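Probable 2-dehydropantoate 2-reductase (Bacillus subtilis, PDB 3EGO) probably catalyses the NADPH-dependent reduction of 2-dehydropantoate (ketopantoate) to (R)-pantoate, a step in the biosynthesis of pantothenate. Local coordinates at residues A18-S22 with F54-C58; F84-E88 with D107-W111; T93-F97 with R154-F159; V122-A126 with H136-G140; L139-S145 with D165-E171. All coordinates share one frame; numbering follows the deposited sequence. Where two conformers were deposited one is given.

Contact 1 (A18-S22 with F54-C58)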
# COMPACT_ATOMS: atom_id res chain seq x y z
N ALA A 18 6.57 -34.15 8.98
CA ALA A 18 7.31 -35.36 8.59
C ALA A 18 8.16 -35.84 9.76
O ALA A 18 8.17 -37.01 10.05
CB ALA A 18 8.20 -35.05 7.37
N TYR A 19 8.85 -34.93 10.46
CA TYR A 19 9.65 -35.36 11.59
C TYR A 19 8.79 -36.10 12.65
O TYR A 19 9.07 -37.24 13.10
CB TYR A 19 10.40 -34.18 12.24
CG TYR A 19 11.10 -34.72 13.48
CD1 TYR A 19 12.29 -35.45 13.37
CD2 TYR A 19 10.51 -34.61 14.74
CE1 TYR A 19 12.89 -36.00 14.48
CE2 TYR A 19 11.08 -35.15 15.84
CZ TYR A 19 12.27 -35.87 15.70
OH TYR A 19 12.84 -36.42 16.81
N TYR A 20 7.71 -35.47 13.05
CA TYR A 20 7.01 -35.99 14.17
C TYR A 20 6.20 -37.22 13.82
O TYR A 20 6.09 -38.13 14.65
CB TYR A 20 6.16 -34.89 14.83
CG TYR A 20 6.93 -33.96 15.72
CD1 TYR A 20 7.15 -32.63 15.35
CD2 TYR A 20 7.39 -34.38 16.96
CE1 TYR A 20 7.82 -31.75 16.17
CE2 TYR A 20 8.06 -33.52 17.80
CZ TYR A 20 8.28 -32.19 17.39
OH TYR A 20 8.94 -31.30 18.23
N LEU A 21 5.64 -37.27 12.60
CA LEU A 21 4.84 -38.46 12.21
C LEU A 21 5.76 -39.66 11.91
O LEU A 21 5.39 -40.81 12.15
CB LEU A 21 3.94 -38.16 11.01
CG LEU A 21 2.83 -37.12 11.33
CD1 LEU A 21 2.10 -36.61 10.05
CD2 LEU A 21 1.85 -37.74 12.36
N SER A 22 6.98 -39.38 11.48
CA SER A 22 8.00 -40.43 11.27
C SER A 22 8.30 -41.20 12.56
O SER A 22 8.79 -42.34 12.50
CB SER A 22 9.28 -39.82 10.74
OG SER A 22 10.08 -39.35 11.83
N PHE A 54 17.32 -33.16 16.67
CA PHE A 54 16.99 -34.55 16.40
C PHE A 54 17.14 -34.85 14.92
O PHE A 54 17.05 -33.94 14.09
CB PHE A 54 15.56 -34.84 16.84
CG PHE A 54 15.30 -34.48 18.27
CD1 PHE A 54 15.59 -35.39 19.29
CD2 PHE A 54 14.88 -33.19 18.62
CE1 PHE A 54 15.40 -35.03 20.60
CE2 PHE A 54 14.69 -32.84 19.94
CZ PHE A 54 14.94 -33.79 20.93
N ARG A 55 17.35 -36.12 14.60
CA ARG A 55 17.35 -36.55 13.21
C ARG A 55 16.36 -37.67 13.02
O ARG A 55 16.25 -38.60 13.84
CB ARG A 55 18.76 -37.03 12.75
CG ARG A 55 18.75 -37.41 11.28
CD ARG A 55 19.57 -38.65 10.99
NE ARG A 55 21.00 -38.39 10.93
CZ ARG A 55 21.79 -38.74 9.91
NH1 ARG A 55 23.08 -38.47 9.98
NH2 ARG A 55 21.31 -39.38 8.85
N ALA A 56 15.61 -37.59 11.94
CA ALA A 56 14.69 -38.65 11.55
C ALA A 56 14.94 -39.05 10.12
O ALA A 56 15.04 -38.22 9.23
CB ALA A 56 13.20 -38.21 11.69
N ASP A 57 14.95 -40.35 9.86
CA ASP A 57 15.06 -40.76 8.50
C ASP A 57 13.63 -40.84 7.85
O ASP A 57 12.64 -41.17 8.50
CB ASP A 57 16.03 -41.96 8.44
CG ASP A 57 17.38 -41.64 9.21
OD1 ASP A 57 18.06 -40.60 8.92
OD2 ASP A 57 17.75 -42.39 10.14
N CYS A 58 13.53 -40.37 6.61
CA CYS A 58 12.27 -40.12 5.92
C CYS A 58 12.49 -40.46 4.44
O CYS A 58 13.58 -40.21 3.95
CB CYS A 58 11.97 -38.61 6.07
SG CYS A 58 10.40 -38.02 5.54
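Helix 12-22, whose first turn belongs to the probable NADP(+)-binding glycine-rich motif of this Rossmann-type domain, rests its last turn on strand 52-61 by way of Tyr19 and Ser22, which close on Phe54 and Ala56. The contact illustrates how a helix is laid across a sheet: the short axes of 18-22 and 54-56 run at 73° and come within 8.8 Å, a distance bridged by small residues and one long ring. Ala56 is the common point. Its CB points at the helix and lies 3.4 Å from Tyr19 CD1, while Ser22 OG, three residues on, stands 3.3 Å from the same methyl. The hydroxyl can face an apolar group because its proton is spent within the helix: Ser22 OG donates to Tyr19 O at 2.7 Å, tilted out of the carbonyl plane. A chi1 of 85°, which puts OG between the backbone N and the carbonyl carbon, turns it back to that acceptor. Tyr19 reaches outward instead. Its CG lies anti to the backbone N (chi1 175°), and the ring runs out along the strand until OH reaches Phe54 CB at 3.1 Å, a tight contact that is not a hydrogen bond. Phe54 sends its own ring away from the helix, so it is the CB end that receives the tyrosine. Around this pair, strand 45-49 bonds by its backbone to Phe54 and Ala56 and offers Leu47 to Tyr19, whereas Ala18 packs on Ile7 of strand 4-8 and on Val27 and Val29 of strand 26-30.

Contact 2 (F84-E88 with D107-W111)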
# COMPACT_ATOMS: atom_id res chain seq x y z
N PHE A 84 -4.10 -31.20 -6.75
CA PHE A 84 -5.44 -31.72 -7.02
C PHE A 84 -5.41 -32.65 -8.21
O PHE A 84 -6.09 -33.69 -8.21
CB PHE A 84 -6.44 -30.58 -7.30
CG PHE A 84 -6.95 -29.89 -6.05
CD1 PHE A 84 -7.59 -30.62 -5.06
CD2 PHE A 84 -6.78 -28.53 -5.87
CE1 PHE A 84 -8.04 -30.00 -3.91
CE2 PHE A 84 -7.23 -27.90 -4.71
CZ PHE A 84 -7.86 -28.63 -3.74
N SER A 85 -4.61 -32.29 -9.21
CA SER A 85 -4.50 -33.08 -10.46
C SER A 85 -3.88 -34.44 -10.22
O SER A 85 -4.29 -35.45 -10.81
CB SER A 85 -3.73 -32.30 -11.53
OG SER A 85 -4.56 -31.33 -12.14
N SER A 86 -2.88 -34.49 -9.35
CA SER A 86 -2.34 -35.77 -8.92
C SER A 86 -3.34 -36.54 -8.06
O SER A 86 -3.43 -37.76 -8.14
CB SER A 86 -1.06 -35.59 -8.13
OG SER A 86 -0.18 -34.71 -8.81
N LEU A 87 -4.10 -35.81 -7.25
CA LEU A 87 -4.97 -36.47 -6.28
C LEU A 87 -6.11 -37.23 -6.98
O LEU A 87 -6.84 -38.00 -6.35
CB LEU A 87 -5.49 -35.46 -5.24
CG LEU A 87 -4.40 -34.86 -4.33
CD1 LEU A 87 -5.02 -34.06 -3.19
CD2 LEU A 87 -3.47 -35.91 -3.78
N GLU A 88 -6.23 -37.03 -8.29
CA GLU A 88 -7.24 -37.74 -9.08
C GLU A 88 -6.74 -39.07 -9.65
O GLU A 88 -7.53 -39.97 -9.92
CB GLU A 88 -7.76 -36.83 -10.19
CG GLU A 88 -8.52 -35.62 -9.66
CD GLU A 88 -8.48 -34.44 -10.62
OE1 GLU A 88 -7.68 -34.51 -11.58
OE2 GLU A 88 -9.22 -33.46 -10.42
N ASP A 107 -12.48 -24.87 -3.63
CA ASP A 107 -12.06 -26.00 -4.47
C ASP A 107 -12.62 -27.33 -3.97
O ASP A 107 -13.05 -28.18 -4.75
CB ASP A 107 -10.53 -26.07 -4.55
CG ASP A 107 -9.87 -24.69 -4.64
OD1 ASP A 107 -10.59 -23.67 -4.73
OD2 ASP A 107 -8.62 -24.63 -4.61
N LEU A 108 -12.59 -27.52 -2.65
CA LEU A 108 -13.09 -28.76 -2.03
C LEU A 108 -14.60 -28.93 -2.09
O LEU A 108 -15.09 -30.05 -2.19
CB LEU A 108 -12.68 -28.82 -0.56
CG LEU A 108 -11.21 -28.81 -0.21
CD1 LEU A 108 -11.06 -28.94 1.29
CD2 LEU A 108 -10.53 -29.91 -0.91
N LYS A 109 -15.31 -27.81 -1.97
CA LYS A 109 -16.77 -27.80 -1.97
C LYS A 109 -17.33 -28.62 -3.13
O LYS A 109 -18.21 -29.46 -2.94
CB LYS A 109 -17.27 -26.36 -2.12
CG LYS A 109 -18.39 -25.99 -1.19
CD LYS A 109 -17.84 -25.41 0.10
CE LYS A 109 -18.96 -25.07 1.06
NZ LYS A 109 -18.60 -23.92 1.95
N ASP A 110 -16.83 -28.34 -4.33
CA ASP A 110 -17.27 -29.02 -5.53
C ASP A 110 -16.16 -29.94 -6.00
O ASP A 110 -15.63 -29.78 -7.10
CB ASP A 110 -17.58 -28.01 -6.64
CG ASP A 110 -18.38 -26.82 -6.13
OD1 ASP A 110 -19.43 -27.04 -5.49
OD2 ASP A 110 -17.94 -25.68 -6.38
N TRP A 111 -15.79 -30.88 -5.15
CA TRP A 111 -14.78 -31.84 -5.56
C TRP A 111 -15.37 -33.24 -5.53
O TRP A 111 -15.63 -33.81 -4.47
CB TRP A 111 -13.50 -31.74 -4.69
CG TRP A 111 -12.33 -32.42 -5.33
CD1 TRP A 111 -12.14 -32.62 -6.66
CD2 TRP A 111 -11.18 -32.98 -4.68
NE1 TRP A 111 -10.96 -33.28 -6.88
CE2 TRP A 111 -10.34 -33.51 -5.68
CE3 TRP A 111 -10.77 -33.08 -3.34
CZ2 TRP A 111 -9.13 -34.14 -5.39
CZ3 TRP A 111 -9.57 -33.71 -3.05
CH2 TRP A 111 -8.76 -34.23 -4.07
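Phe84 reaches from helix 80-86 to Asp107, Leu108 and Trp111, and its ring can be followed atom by atom as an example of how two helices over one sheet are tied together. From CB the chain turns with CG beside the backbone N and anti to the carbonyl carbon (chi1 -79°), which carries the ring out toward 107-111. CD1 comes first, 3.9 Å from Trp111 CZ2 and above the face of the indole, offset toward its rim. This is a T-shaped pair: the edge of Phe84 meets the face of the six-membered ring, with centroids 5.1 Å apart and planes at 76°. Farther along, CE1 touches Leu108 CD2 at 3.9 Å. At the tip CZ packs on Asp107 CB, and CE2 lies 3.6 Å from Asp107 OD2. The indole is also met in its own plane, where Leu87 CB abuts CH2 at 3.7 Å. With an alanine in place of Trp111, the edge of Phe84 would probably be left without the face it meets and Leu87 CB without the indole edge it abuts, opening a gap between the two segments. Leu108 and Trp111 also lie on Phe97 of strand 94-97. Helix 80-86 leads into that strand and helix 103-109 leads on from it toward strand 116-128, so the contact joins two successive beta-alpha-beta crossovers of the Rossmann-type fold.

Contact 3 (T93-F97 with R154-F159)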
# COMPACT_ATOMS: atom_id res chain seq x y z
N THR A 93 -8.33 -42.27 -0.67
CA THR A 93 -7.69 -42.37 0.63
C THR A 93 -8.11 -41.19 1.50
O THR A 93 -9.05 -40.46 1.16
CB THR A 93 -6.15 -42.44 0.52
OG1 THR A 93 -5.59 -42.73 1.81
CG2 THR A 93 -5.57 -41.12 -0.03
N ASN A 94 -7.42 -41.03 2.62
CA ASN A 94 -7.65 -39.92 3.53
C ASN A 94 -6.71 -38.79 3.11
O ASN A 94 -5.53 -39.04 2.90
CB ASN A 94 -7.28 -40.34 4.95
CG ASN A 94 -8.07 -41.57 5.42
OD1 ASN A 94 -9.27 -41.65 5.21
ND2 ASN A 94 -7.38 -42.53 6.09
N ILE A 95 -7.24 -37.57 3.00
CA ILE A 95 -6.41 -36.41 2.72
C ILE A 95 -6.71 -35.39 3.75
O ILE A 95 -7.88 -35.03 3.93
CB ILE A 95 -6.76 -35.74 1.39
CG1 ILE A 95 -7.00 -36.77 0.30
CG2 ILE A 95 -5.63 -34.74 0.99
CD1 ILE A 95 -5.78 -37.50 -0.17
N LEU A 96 -5.66 -34.91 4.44
CA LEU A 96 -5.81 -33.84 5.42
C LEU A 96 -5.22 -32.54 4.88
O LEU A 96 -4.04 -32.48 4.67
CB LEU A 96 -5.11 -34.20 6.75
CG LEU A 96 -5.12 -33.14 7.85
CD1 LEU A 96 -6.55 -32.73 8.22
CD2 LEU A 96 -4.32 -33.64 9.12
N PHE A 97 -6.04 -31.52 4.63
CA PHE A 97 -5.53 -30.23 4.12
C PHE A 97 -5.16 -29.28 5.25
O PHE A 97 -6.01 -28.97 6.08
CB PHE A 97 -6.60 -29.57 3.24
CG PHE A 97 -6.79 -30.25 1.95
CD1 PHE A 97 -6.02 -29.89 0.85
CD2 PHE A 97 -7.71 -31.29 1.82
CE1 PHE A 97 -6.18 -30.55 -0.38
CE2 PHE A 97 -7.89 -31.95 0.60
CZ PHE A 97 -7.11 -31.59 -0.51
N ARG A 154 -11.77 -42.77 10.96
CA ARG A 154 -10.71 -43.19 10.03
C ARG A 154 -9.30 -42.75 10.44
O ARG A 154 -8.33 -43.43 10.14
CB ARG A 154 -11.01 -42.74 8.59
CG ARG A 154 -11.93 -43.68 7.84
CD ARG A 154 -12.25 -43.21 6.42
NE ARG A 154 -11.17 -43.43 5.45
CZ ARG A 154 -10.87 -44.60 4.88
NH1 ARG A 154 -11.52 -45.70 5.23
NH2 ARG A 154 -9.89 -44.67 3.98
N LEU A 155 -9.18 -41.63 11.16
CA LEU A 155 -7.85 -41.17 11.57
C LEU A 155 -7.42 -41.58 12.98
O LEU A 155 -6.36 -41.14 13.44
CB LEU A 155 -7.72 -39.67 11.40
CG LEU A 155 -8.01 -39.14 10.00
CD1 LEU A 155 -7.69 -37.68 9.93
CD2 LEU A 155 -7.29 -39.94 8.88
N ASN A 156 -8.23 -42.42 13.64
CA ASN A 156 -8.01 -42.83 15.04
C ASN A 156 -6.70 -43.53 15.26
O ASN A 156 -5.96 -43.19 16.18
CB ASN A 156 -9.11 -43.81 15.52
CG ASN A 156 -10.43 -43.12 15.88
OD1 ASN A 156 -10.53 -41.88 15.93
ND2 ASN A 156 -11.47 -43.94 16.14
N ILE A 157 -6.41 -44.52 14.43
CA ILE A 157 -5.20 -45.30 14.61
C ILE A 157 -4.04 -44.43 14.22
O ILE A 157 -3.05 -44.34 14.96
CB ILE A 157 -5.23 -46.66 13.84
CG1 ILE A 157 -6.30 -47.58 14.43
CG2 ILE A 157 -3.90 -47.37 13.94
CD1 ILE A 157 -6.58 -48.82 13.57
N LEU A 158 -4.19 -43.70 13.11
CA LEU A 158 -3.11 -42.84 12.63
C LEU A 158 -2.66 -41.90 13.74
O LEU A 158 -1.48 -41.79 14.01
CB LEU A 158 -3.50 -42.07 11.37
CG LEU A 158 -3.49 -42.88 10.07
CD1 LEU A 158 -4.48 -42.30 9.07
CD2 LEU A 158 -2.05 -42.95 9.50
N PHE A 159 -3.62 -41.22 14.40
CA PHE A 159 -3.32 -40.21 15.37
C PHE A 159 -3.44 -40.70 16.81
O PHE A 159 -3.43 -39.89 17.74
CB PHE A 159 -4.21 -38.97 15.19
CG PHE A 159 -3.99 -38.23 13.91
CD1 PHE A 159 -2.79 -38.34 13.21
CD2 PHE A 159 -5.01 -37.41 13.39
CE1 PHE A 159 -2.59 -37.63 12.01
CE2 PHE A 159 -4.83 -36.69 12.20
CZ PHE A 159 -3.61 -36.81 11.51
O HOH W 1 -8.22 -44.86 7.65
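Arg154 NE gives Asn94 OD1 a bond of 2.6 Å with an N-H...O angle of 155°, the chief polar link between strand 94-97 of the Rossmann-type sheet and the long connection that runs from strand 142-146 to strand 168-170. The donor sits in the carbonyl plane on a lone pair of OD1. Arg154 NH2 adds a weak second bond to the same oxygen at 3.3 Å. The guanidinium approaches with its edge, and its plane stands at 65° to the amide; a bend at chi3 (76°) brings NE round to OD1. The other end of the amide is held too. Asn94 ND2 donates to a water 2.9 Å away, which in turn donates to Arg154 O, so Arg154 holds the asparagine directly by its side chain and, through the water, by its backbone carbonyl; Asp69 O takes a weak bond from the same ND2. Beyond the polar group the packing turns apolar. The Leu155 side chain runs alongside that of Asn94, pointing the other way, with CD2 3.8 Å from ND2. Two residues along the strand, Leu96 packs against Phe159, whose ring also meets Trp144 edge-to-face. There Leu96 CD2 lies near the plane of the Phe159 ring, 4.0 Å from its outermost carbon, CZ.

Contact 4 (V122-A126 with H136-G140)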
# COMPACT_ATOMS: atom_id res chain seq x y z
N VAL A 122 -2.76 -25.40 11.73
CA VAL A 122 -1.50 -25.70 12.39
C VAL A 122 -1.20 -24.52 13.30
O VAL A 122 -0.98 -23.41 12.81
CB VAL A 122 -0.37 -25.79 11.37
CG1 VAL A 122 0.99 -25.91 12.08
CG2 VAL A 122 -0.61 -26.95 10.39
N GLU A 123 -1.16 -24.76 14.61
CA GLU A 123 -0.81 -23.72 15.57
C GLU A 123 0.63 -23.73 16.09
O GLU A 123 0.98 -22.96 16.98
CB GLU A 123 -1.75 -23.81 16.77
CG GLU A 123 -3.23 -23.74 16.38
CD GLU A 123 -4.17 -23.77 17.61
OE1 GLU A 123 -5.23 -23.10 17.56
OE2 GLU A 123 -3.84 -24.46 18.62
N HIS A 124 1.45 -24.60 15.53
CA HIS A 124 2.87 -24.62 15.86
C HIS A 124 3.52 -23.45 15.21
O HIS A 124 3.01 -22.96 14.21
CB HIS A 124 3.49 -25.87 15.26
CG HIS A 124 3.03 -27.13 15.88
ND1 HIS A 124 3.42 -27.52 17.15
CD2 HIS A 124 2.23 -28.12 15.42
CE1 HIS A 124 2.88 -28.68 17.44
NE2 HIS A 124 2.16 -29.08 16.40
N GLY A 125 4.66 -23.03 15.77
CA GLY A 125 5.60 -22.15 15.11
C GLY A 125 6.66 -23.07 14.50
O GLY A 125 7.18 -23.93 15.17
N ALA A 126 6.98 -22.88 13.24
CA ALA A 126 8.00 -23.70 12.62
C ALA A 126 8.66 -22.91 11.51
O ALA A 126 7.97 -22.23 10.73
CB ALA A 126 7.37 -24.97 12.05
N HIS A 136 11.55 -26.05 15.37
CA HIS A 136 10.23 -26.03 15.99
C HIS A 136 10.25 -24.88 17.01
O HIS A 136 10.61 -25.08 18.21
CB HIS A 136 9.96 -27.36 16.72
CG HIS A 136 8.53 -27.59 17.09
ND1 HIS A 136 8.10 -28.74 17.73
CD2 HIS A 136 7.41 -26.83 16.90
CE1 HIS A 136 6.80 -28.68 17.92
NE2 HIS A 136 6.35 -27.54 17.42
N THR A 137 9.90 -23.68 16.53
CA THR A 137 10.01 -22.45 17.33
C THR A 137 8.83 -22.20 18.27
O THR A 137 8.95 -21.40 19.21
CB THR A 137 10.14 -21.19 16.40
OG1 THR A 137 9.09 -21.22 15.43
CG2 THR A 137 11.43 -21.20 15.69
N GLY A 138 7.71 -22.85 18.03
CA GLY A 138 6.47 -22.55 18.75
C GLY A 138 5.78 -23.86 19.03
O GLY A 138 5.32 -24.53 18.14
N LEU A 139 5.75 -24.26 20.28
CA LEU A 139 5.20 -25.54 20.63
C LEU A 139 3.69 -25.40 20.67
O LEU A 139 3.13 -24.95 21.67
CB LEU A 139 5.76 -26.01 21.98
CG LEU A 139 7.30 -25.97 22.11
CD1 LEU A 139 7.75 -26.44 23.52
CD2 LEU A 139 7.94 -26.87 21.05
N GLY A 140 3.04 -25.77 19.58
CA GLY A 140 1.59 -25.61 19.44
C GLY A 140 0.91 -26.95 19.34
O GLY A 140 1.21 -27.91 20.08
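Gly138 O accepts the N-H of Gly125 at 2.9 Å and also a CA-H contact from His124 CA at 3.3 Å. The return bond, Gly138 N to Gly125 O, is longer (3.1 Å) and more bent, 141° at the hydrogen, with the donor above the carbonyl plane. Together they make an antiparallel hydrogen-bonded pair, and because Thr137 and Gly138 both face Gly125 it is a classic beta bulge. The absence of side chains matters here: a CB on Gly140 would run into Glu123 O, and one on Gly125 into Thr137 OG1. The His124 side chain reaches across to the other strand. Its ND1 lies 2.9 Å from His136 NE2 and 3.0 Å from Gly140 N; the first of these neighbours presents the edge of its ring, the two imidazole planes standing at 65°. An alanine in place of His124 would probably leave His136 NE2 and Gly140 N without this nearby nitrogen, and the His136 edge without the imidazole beside it. His136 ND1 bonds to Tyr20 OH, and Phe166 lies nearly parallel to the His124 ring. The hairpin 116-128/133-138 rests on helix 12-22, where Leu16 touches His124, His136 and Ala126, which probably contributes to NADP(+) binding, while strand 45-49 flanks strand 133-138.

Contact 5 (L139-S145 with D165-E171)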
# COMPACT_ATOMS: atom_id res chain seq x y z
N LEU A 139 5.75 -24.26 20.28
CA LEU A 139 5.20 -25.54 20.63
C LEU A 139 3.69 -25.40 20.67
O LEU A 139 3.13 -24.95 21.67
CB LEU A 139 5.76 -26.01 21.98
CG LEU A 139 7.30 -25.97 22.11
CD1 LEU A 139 7.75 -26.44 23.52
CD2 LEU A 139 7.94 -26.87 21.05
N GLY A 140 3.04 -25.77 19.58
CA GLY A 140 1.59 -25.61 19.44
C GLY A 140 0.91 -26.95 19.34
O GLY A 140 1.21 -27.91 20.08
N ALA A 141 0.02 -27.05 18.36
CA ALA A 141 -0.79 -28.24 18.13
C ALA A 141 -1.30 -28.20 16.71
O ALA A 141 -1.20 -27.16 16.06
CB ALA A 141 -1.99 -28.23 19.10
N ILE A 142 -1.83 -29.32 16.24
CA ILE A 142 -2.62 -29.35 15.03
C ILE A 142 -4.03 -29.68 15.45
O ILE A 142 -4.25 -30.53 16.32
CB ILE A 142 -2.11 -30.39 14.04
CG1 ILE A 142 -0.79 -29.89 13.41
CG2 ILE A 142 -3.16 -30.69 12.92
CD1 ILE A 142 -0.11 -30.98 12.44
N LYS A 143 -5.00 -28.98 14.86
CA LYS A 143 -6.42 -29.30 15.09
C LYS A 143 -7.08 -29.62 13.77
O LYS A 143 -6.85 -28.96 12.75
CB LYS A 143 -7.12 -28.11 15.79
CG LYS A 143 -6.60 -27.83 17.21
CD LYS A 143 -7.12 -26.52 17.74
CE LYS A 143 -6.94 -26.40 19.26
NZ LYS A 143 -6.72 -24.99 19.66
N TRP A 144 -7.91 -30.65 13.75
CA TRP A 144 -8.50 -31.08 12.49
C TRP A 144 -9.98 -31.43 12.68
O TRP A 144 -10.43 -31.64 13.81
CB TRP A 144 -7.76 -32.29 11.90
CG TRP A 144 -7.84 -33.46 12.79
CD1 TRP A 144 -7.10 -33.70 13.93
CD2 TRP A 144 -8.73 -34.57 12.64
NE1 TRP A 144 -7.49 -34.89 14.50
CE2 TRP A 144 -8.48 -35.46 13.72
CE3 TRP A 144 -9.72 -34.90 11.70
CZ2 TRP A 144 -9.22 -36.66 13.91
CZ3 TRP A 144 -10.45 -36.11 11.87
CH2 TRP A 144 -10.19 -36.97 12.97
N SER A 145 -10.71 -31.47 11.55
CA SER A 145 -12.15 -31.78 11.53
C SER A 145 -12.41 -32.58 10.28
O SER A 145 -11.62 -32.51 9.34
CB SER A 145 -12.95 -30.50 11.43
OG SER A 145 -12.64 -29.63 12.49
N ASP A 165 5.11 -33.11 22.06
CA ASP A 165 5.24 -31.74 21.55
C ASP A 165 4.56 -31.56 20.22
O ASP A 165 4.59 -30.44 19.68
CB ASP A 165 6.70 -31.30 21.42
CG ASP A 165 7.41 -31.15 22.76
OD1 ASP A 165 6.82 -30.64 23.73
OD2 ASP A 165 8.60 -31.49 22.80
N PHE A 166 3.92 -32.63 19.73
CA PHE A 166 3.18 -32.66 18.49
C PHE A 166 1.75 -33.12 18.77
O PHE A 166 1.32 -34.07 18.20
CB PHE A 166 3.84 -33.62 17.46
CG PHE A 166 3.48 -33.33 16.01
CD1 PHE A 166 3.86 -32.11 15.39
CD2 PHE A 166 2.74 -34.27 15.26
CE1 PHE A 166 3.49 -31.85 14.02
CE2 PHE A 166 2.40 -34.03 13.92
CZ PHE A 166 2.76 -32.81 13.30
N PRO A 167 1.04 -32.49 19.72
CA PRO A 167 -0.33 -32.98 19.95
C PRO A 167 -1.27 -32.71 18.78
O PRO A 167 -1.12 -31.71 18.05
CB PRO A 167 -0.78 -32.20 21.19
CG PRO A 167 0.01 -30.96 21.12
CD PRO A 167 1.38 -31.40 20.64
N ILE A 168 -2.28 -33.57 18.64
CA ILE A 168 -3.23 -33.43 17.57
C ILE A 168 -4.64 -33.60 18.15
O ILE A 168 -4.89 -34.58 18.89
CB ILE A 168 -2.95 -34.47 16.46
CG1 ILE A 168 -1.58 -34.16 15.83
CG2 ILE A 168 -3.99 -34.35 15.38
CD1 ILE A 168 -1.10 -35.24 14.78
N TYR A 169 -5.53 -32.62 17.89
CA TYR A 169 -6.85 -32.58 18.52
C TYR A 169 -7.92 -32.55 17.46
O TYR A 169 -7.77 -31.85 16.46
CB TYR A 169 -6.99 -31.32 19.38
CG TYR A 169 -5.94 -31.24 20.42
CD1 TYR A 169 -5.82 -32.25 21.39
CD2 TYR A 169 -5.06 -30.16 20.47
CE1 TYR A 169 -4.81 -32.21 22.34
CE2 TYR A 169 -4.08 -30.12 21.43
CZ TYR A 169 -3.97 -31.15 22.35
OH TYR A 169 -3.00 -31.05 23.33
N TYR A 170 -8.98 -33.33 17.67
CA TYR A 170 -10.12 -33.34 16.75
C TYR A 170 -11.11 -32.29 17.20
O TYR A 170 -11.35 -32.15 18.40
CB TYR A 170 -10.79 -34.71 16.78
CG TYR A 170 -12.11 -34.76 16.06
CD1 TYR A 170 -12.17 -34.67 14.67
CD2 TYR A 170 -13.31 -34.89 16.76
CE1 TYR A 170 -13.39 -34.71 14.01
CE2 TYR A 170 -14.53 -34.93 16.09
CZ TYR A 170 -14.55 -34.84 14.73
OH TYR A 170 -15.76 -34.87 14.07
N GLU A 171 -11.68 -31.54 16.25
CA GLU A 171 -12.75 -30.57 16.57
C GLU A 171 -13.96 -30.93 15.69
O GLU A 171 -13.79 -31.33 14.55
CB GLU A 171 -12.30 -29.12 16.33
CG GLU A 171 -11.05 -28.69 17.13
CD GLU A 171 -11.36 -28.26 18.58
OE1 GLU A 171 -12.45 -28.63 19.07
OE2 GLU A 171 -10.53 -27.57 19.22
O HOH W 2 3.54 -28.54 21.23
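Trp144 turns one face to Tyr170, whose ring edge points at it with CD1 3.4 Å above the indole plane. The two planes meet at 55°, an inclined edge-to-face pair whose centroids lie 4.8 Å apart. Trp144 CG stands between its backbone N and carbonyl carbon (chi1 62°), which folds the indole across toward strand 168-170; as a result the CA of Tyr170 also lies over the five-membered ring in a CH-pi contact, and Ile168 CG2 reaches Trp144 CD1 at 3.5 Å. On the sheet face that carries Trp144 and Tyr170, Ile142 CD1 touches Phe166 CZ at 3.5 Å. The other face of the sheet carries Tyr169 and Lys143, whose CG lies 4.1 Å from Tyr169 CB, near the plane of that ring, and whose NZ forms a salt bridge with Glu123. Between these two layers of side chains the backbones run parallel, bonded four times: Ile142 N to Pro167 O, Tyr169 N to Ile142 O, Trp144 N to Tyr169 O and Glu171 N to Trp144 O, the last at 2.7 Å. Ser145 OG adds a bond of 2.9 Å to Glu171 O from above its carbonyl plane. Such regular parallel pairing, here joined by a connection without a regular helix, adds a short strand to the mixed sheet of the probable NADP(+)-binding, Rossmann-type domain.

Contacts 1, 3, 4 and 5 all reach one mixed sheet, and contact 2 lies over it, its side chains meeting Phe97 of strand 94-97. Along the chain contact 1 closes first; contacts 2 and 3 then cross, and contact 4 is nested inside the loop that contact 3 closes. Contacts 4 and 5 share Leu139 and Gly140, with centres about 10 Å apart. Contacts 1 and 2 lie at a distance, about 28 Å between centres. Tyr20 of helix 12-22 joins contact 1 to contacts 4 and 5, and Trp144 packs on Leu155 and Phe159 of contact 3. Linked in this way, they join helix 12-22 and the hairpin, which probably contribute to NADP(+) binding, to the strands beside them in one domain.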